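Local coordinates for nicotinate-nucleotide pyrophosphorylase (Francisella tularensis subsp. tularensis, PDB 3TQV), which catalyses the reaction of quinolinate with 5-phospho-alpha-D-ribose 1-diphosphate to give nicotinate mononucleotide, carbon dioxide and diphosphate, a step in NAD(+) biosynthesis, at the interface of chains A and B. Residues are numbered along the deposited sequence; one frame, centred on the assembly and turned at random. Chains: chain A/B, Nicotinate-nucleotide pyrophosphorylase.

Contact 1 and contact 2 are twins with the chains exchanged, at opposite ends of one two-fold symmetric interface; the centres of their C-alpha atoms are about 56 Å apart. In contact 1 B:Thr37 and B:Leu40 dock on A:Tyr172, A:Leu173 and A:Ala192, and in contact 2 A:Thr37 and A:Leu40 on B:Tyr172, B:Leu173 and B:Ala192, that is, on the strand around 172-174 and helix 185-195. Contact 1 shows more of the B:Ile36 side, contact 2 more of the B:His178 and B:Lys191 side. The A-B pair is probably one of the hexamer's three homodimers, its subunits tied at both ends.

Contact 1: the interface of chains A and B. Residues chain A 168, 171-173, 192, 195, 199; chain B 36-37, 40.
With CG1 of B:Ile36 held between the backbone N and the carbonyl carbon (chi1 64°) and the chain extended beyond it, the CD1 methyl reaches over the ring of A:Tyr172, whose own CG stands anti to its carbonyl carbon. This is one end of what is probably the homodimer interface, where the turn carrying B:Thr37 and B:Leu40 packs on the partner's strand and helix. CD1 sits above the middle of the ring, 3.7 Å from the centroid of the A:Tyr172 ring, in a CH-pi contact, and the two side chains meet at about a right angle. On the opposite face lies the CB methyl of A:Ala192, from helix 185-195, 3.6 Å above the A:Tyr172 ring plane, so the ring is held between a methyl of its own subunit and one of the partner. Alanine suits that spot, as its small side chain probably allows the helix to lie close to the ring. The aliphatic part of A:Lys199 passes near the same isoleucine methyl, with its CG 4.1 Å from B:Ile36 CD1.

Hydrogen bonds hold the turn beside the ring. The backbone N of B:Ile36 donates to A:Leu168 O at 3.1 Å. The hydroxyl OG1 of B:Thr37 accepts from A:Leu173 N at 3.0 Å, nearly straight at 161°; threonine fits here because it supplies both this acceptor for a strand amide and a methyl, CG2, that lies against the A:Leu173 backbone.

Farther along the turn, branched B:Leu40 spreads two methyls over the helix: CD1 meets A:Ala192 CB at 4.0 Å, while the B:Leu40 and A:Leu195 side chains run past each other in opposite directions, with B:Leu40 CD2 3.6 Å from A:Leu195 CD2.

Contact 2: the interface of chains A and B. Residues chain A 37-38, 40; chain B 172-174, 178, 188, 191-192.
A:Thr37 (phi -82°, psi -21°) and A:Leu40 have nearly the same backbone angles within 3-10 helix 36-40, and being three residues apart they send both side chains towards chain B, where B:Leu173 runs extended in strand 171-174. The site is the other end of the two-fold interface, with the turn of chain A now packed on the strand and helices of chain B.

The A:Thr37 side chain splits its two branches between a polar and an apolar task. OG1 stands anti to the carbonyl carbon (chi1 -58°) and accepts an almost straight hydrogen bond from B:Leu173 N at 3.1 Å. The same oxygen lies in the plane of the B:Tyr172 ring, at its edge, 3.4 Å from B:Tyr172 CD1. The other branch, CG2, is anti to the backbone N and comes over one face of the B:His178 imidazole, 3.6 Å from the centroid of the B:His178 ring and displaced towards the ND1-CE1 side of the rim. A flat aromatic ring suits a methyl in this way, as a CH-pi surface, and its nitrogen adds a second interaction: B:His178 ND1 makes a weak, strongly bent hydrogen bond to the carbonyl A:Thr37 O at 3.3 Å. The threonine is thus engaged through its hydroxyl, its methyl and its backbone.

A:Leu40 inserts between the strand and helix 185-195, and its forked end suits a place with walls on more than one side. CD1 meets B:Ile174 CG1 at 3.8 Å, the two side chains crossing at about a right angle, and also comes near the main chain of B:Ala188. CD2 lies 3.9 Å from B:Ala192 CA, where the small side chain of B:Ala192 probably lets the methyl approach the helix backbone. B:Lys191 contributes hydrocarbon here: its chain bends at both middle torsions, carrying the amine NZ away from the leucine, while its CG lies 3.5 Å from A:Leu40 CD2.

Contact 1: the interface of chains A and B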
loop_
_atom_site.group_PDB
_atom_site.type_symbol
_atom_site.label_atom_id
_atom_site.label_comp_id
_atom_site.label_asym_id
_atom_site.label_seq_id
_atom_site.Cartn_x
_atom_site.Cartn_y
_atom_site.Cartn_z
ATOM N N LEU A 168 10.192 -13.814 10.730
ATOM C CA LEU A 168 11.379 -14.660 10.731
ATOM C C LEU A 168 11.556 -15.333 12.085
ATOM O O LEU A 168 12.378 -16.239 12.223
ATOM C CB LEU A 168 12.633 -13.850 10.377
ATOM C CG LEU A 168 12.693 -13.208 8.977
ATOM C CD1 LEU A 168 13.894 -12.275 8.832
ATOM C CD2 LEU A 168 12.678 -14.250 7.858
ATOM N N ALA A 171 8.581 -19.285 12.832
ATOM C CA ALA A 171 8.671 -20.570 12.133
ATOM C C ALA A 171 9.942 -20.627 11.305
ATOM O O ALA A 171 10.476 -19.597 10.933
ATOM C CB ALA A 171 7.465 -20.774 11.240
ATOM N N TYR A 172 10.417 -21.832 11.018
ATOM C CA TYR A 172 11.587 -22.002 10.167
ATOM C C TYR A 172 11.205 -21.949 8.701
ATOM O O TYR A 172 10.143 -22.419 8.313
ATOM C CB TYR A 172 12.286 -23.336 10.449
ATOM C CG TYR A 172 13.160 -23.324 11.680
ATOM C CD1 TYR A 172 14.349 -22.602 11.699
ATOM C CD2 TYR A 172 12.802 -24.036 12.830
ATOM C CE1 TYR A 172 15.155 -22.583 12.823
ATOM C CE2 TYR A 172 13.606 -24.024 13.964
ATOM C CZ TYR A 172 14.783 -23.292 13.949
ATOM O OH TYR A 172 15.604 -23.268 15.055
ATOM N N LEU A 173 12.075 -21.376 7.882
ATOM C CA LEU A 173 11.915 -21.479 6.432
ATOM C C LEU A 173 13.257 -21.681 5.757
ATOM O O LEU A 173 13.922 -20.724 5.373
ATOM C CB LEU A 173 11.169 -20.276 5.834
ATOM C CG LEU A 173 10.845 -20.416 4.338
ATOM C CD1 LEU A 173 10.717 -21.887 3.922
ATOM C CD2 LEU A 173 9.598 -19.643 3.964
ATOM N N ALA A 192 17.927 -27.332 12.969
ATOM C CA ALA A 192 16.777 -26.509 13.337
ATOM C C ALA A 192 16.024 -27.083 14.534
ATOM O O ALA A 192 15.711 -26.361 15.485
ATOM C CB ALA A 192 15.832 -26.314 12.144
ATOM N N LEU A 195 18.112 -26.552 17.743
ATOM C CA LEU A 195 17.965 -25.207 18.247
ATOM C C LEU A 195 16.574 -24.984 18.838
ATOM O O LEU A 195 16.404 -24.155 19.732
ATOM C CB LEU A 195 18.220 -24.210 17.115
ATOM C CG LEU A 195 19.659 -23.857 16.730
ATOM C CD1 LEU A 195 20.667 -24.827 17.332
ATOM C CD2 LEU A 195 19.804 -23.785 15.218
ATOM N N LYS A 199 9.212 -25.431 16.800
ATOM C CA LYS A 199 8.749 -24.630 15.666
ATOM C C LYS A 199 8.479 -25.472 14.444
ATOM O O LYS A 199 9.065 -26.541 14.259
ATOM C CB LYS A 199 9.765 -23.554 15.281
ATOM C CG LYS A 199 10.313 -22.782 16.442
ATOM C CD LYS A 199 9.530 -21.516 16.739
ATOM C CE LYS A 199 9.924 -21.018 18.121
ATOM N NZ LYS A 199 9.719 -19.572 18.292
ATOM N N ILE B 36 15.285 -16.770 13.256
ATOM C CA ILE B 36 15.743 -18.074 13.732
ATOM C C ILE B 36 16.402 -18.922 12.658
ATOM O O ILE B 36 17.286 -19.715 12.962
ATOM C CB ILE B 36 14.628 -18.905 14.420
ATOM C CG1 ILE B 36 13.504 -19.252 13.440
ATOM C CG2 ILE B 36 14.099 -18.189 15.658
ATOM C CD1 ILE B 36 12.433 -20.160 14.043
ATOM N N THR B 37 15.971 -18.757 11.411
ATOM C CA THR B 37 16.479 -19.573 10.311
ATOM C C THR B 37 17.839 -19.066 9.836
ATOM O O THR B 37 18.661 -19.836 9.336
ATOM C CB THR B 37 15.487 -19.626 9.126
ATOM O OG1 THR B 37 14.236 -20.157 9.569
ATOM C CG2 THR B 37 16.015 -20.514 8.027
ATOM N N LEU B 40 21.022 -20.746 10.992
ATOM C CA LEU B 40 21.470 -21.976 10.361
ATOM C C LEU B 40 22.508 -21.707 9.277
ATOM O O LEU B 40 23.056 -22.646 8.697
ATOM C CB LEU B 40 20.280 -22.754 9.790
ATOM C CG LEU B 40 19.181 -23.224 10.760
ATOM C CD1 LEU B 40 17.951 -23.664 10.002
ATOM C CD2 LEU B 40 19.658 -24.348 11.675
#

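Contact 2: the interface of chains A and B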
loop_
_atom_site.group_PDB
_atom_site.type_symbol
_atom_site.label_atom_id
_atom_site.label_comp_id
_atom_site.label_asym_id
_atom_site.label_seq_id
_atom_site.Cartn_x
_atom_site.Cartn_y
_atom_site.Cartn_z
ATOM N N THR A 37 -8.728 24.218 6.749
ATOM C CA THR A 37 -9.909 24.432 5.901
ATOM C C THR A 37 -11.214 24.174 6.663
ATOM O O THR A 37 -12.285 24.654 6.276
ATOM C CB THR A 37 -9.868 23.541 4.625
ATOM O OG1 THR A 37 -8.683 23.819 3.870
ATOM C CG2 THR A 37 -11.098 23.768 3.736
ATOM N N ALA A 38 -11.100 23.416 7.753
ATOM C CA ALA A 38 -12.235 23.070 8.608
ATOM C C ALA A 38 -12.779 24.255 9.405
ATOM O O ALA A 38 -13.919 24.230 9.866
ATOM C CB ALA A 38 -11.854 21.931 9.548
ATOM N N LEU A 40 -13.550 27.023 8.283
ATOM C CA LEU A 40 -14.501 27.702 7.428
ATOM C C LEU A 40 -15.877 27.083 7.610
ATOM O O LEU A 40 -16.900 27.716 7.329
ATOM C CB LEU A 40 -14.072 27.566 5.968
ATOM C CG LEU A 40 -12.596 27.788 5.612
ATOM C CD1 LEU A 40 -12.394 27.646 4.113
ATOM C CD2 LEU A 40 -12.098 29.136 6.090
ATOM N N TYR B 172 -5.296 25.310 1.336
ATOM C CA TYR B 172 -6.742 25.370 1.542
ATOM C C TYR B 172 -7.423 24.575 0.471
ATOM O O TYR B 172 -7.052 24.706 -0.678
ATOM C CB TYR B 172 -7.246 26.808 1.410
ATOM C CG TYR B 172 -7.227 27.620 2.668
ATOM C CD1 TYR B 172 -7.784 27.131 3.850
ATOM C CD2 TYR B 172 -6.667 28.891 2.678
ATOM C CE1 TYR B 172 -7.779 27.896 5.016
ATOM C CE2 TYR B 172 -6.652 29.666 3.834
ATOM C CZ TYR B 172 -7.206 29.164 5.001
ATOM O OH TYR B 172 -7.183 29.936 6.142
ATOM N N LEU B 173 -8.422 23.769 0.828
ATOM C CA LEU B 173 -9.213 23.057 -0.185
ATOM C C LEU B 173 -10.678 23.132 0.138
ATOM O O LEU B 173 -11.173 22.369 0.955
ATOM C CB LEU B 173 -8.793 21.592 -0.344
ATOM C CG LEU B 173 -9.534 20.821 -1.458
ATOM C CD1 LEU B 173 -9.724 21.670 -2.727
ATOM C CD2 LEU B 173 -8.855 19.492 -1.804
ATOM N N ILE B 174 -11.367 24.066 -0.505
ATOM C CA ILE B 174 -12.761 24.355 -0.184
ATOM C C ILE B 174 -13.703 23.527 -1.032
ATOM O O ILE B 174 -13.703 23.668 -2.259
ATOM C CB ILE B 174 -13.091 25.823 -0.406
ATOM C CG1 ILE B 174 -12.146 26.702 0.427
ATOM C CG2 ILE B 174 -14.564 26.089 -0.075
ATOM C CD1 ILE B 174 -12.086 28.149 -0.023
ATOM N N HIS B 178 -17.789 22.449 2.600
ATOM C CA HIS B 178 -17.342 23.733 3.159
ATOM C C HIS B 178 -18.150 24.898 2.609
ATOM O O HIS B 178 -18.473 25.844 3.333
ATOM C CB HIS B 178 -15.867 24.010 2.848
ATOM C CG HIS B 178 -14.946 22.878 3.176
ATOM N ND1 HIS B 178 -14.277 22.790 4.374
ATOM C CD2 HIS B 178 -14.562 21.803 2.449
ATOM C CE1 HIS B 178 -13.530 21.699 4.380
ATOM N NE2 HIS B 178 -13.686 21.082 3.223
ATOM N N ALA B 188 -16.473 31.775 1.773
ATOM C CA ALA B 188 -15.459 30.781 2.113
ATOM C C ALA B 188 -14.034 31.237 1.804
ATOM O O ALA B 188 -13.155 31.213 2.672
ATOM C CB ALA B 188 -15.758 29.475 1.398
ATOM N N LYS B 191 -13.142 34.423 4.027
ATOM C CA LYS B 191 -12.735 33.981 5.357
ATOM C C LYS B 191 -11.346 33.343 5.280
ATOM O O LYS B 191 -10.481 33.612 6.111
ATOM C CB LYS B 191 -13.736 32.984 5.931
ATOM C CG LYS B 191 -13.233 32.255 7.173
ATOM C CD LYS B 191 -13.839 32.809 8.462
ATOM C CE LYS B 191 -15.227 32.233 8.722
ATOM N NZ LYS B 191 -15.843 32.741 9.984
ATOM N N ALA B 192 -11.125 32.511 4.265
ATOM C CA ALA B 192 -9.872 31.768 4.166
ATOM C C ALA B 192 -8.623 32.656 3.985
ATOM O O ALA B 192 -7.556 32.317 4.486
ATOM C CB ALA B 192 -9.952 30.693 3.083
#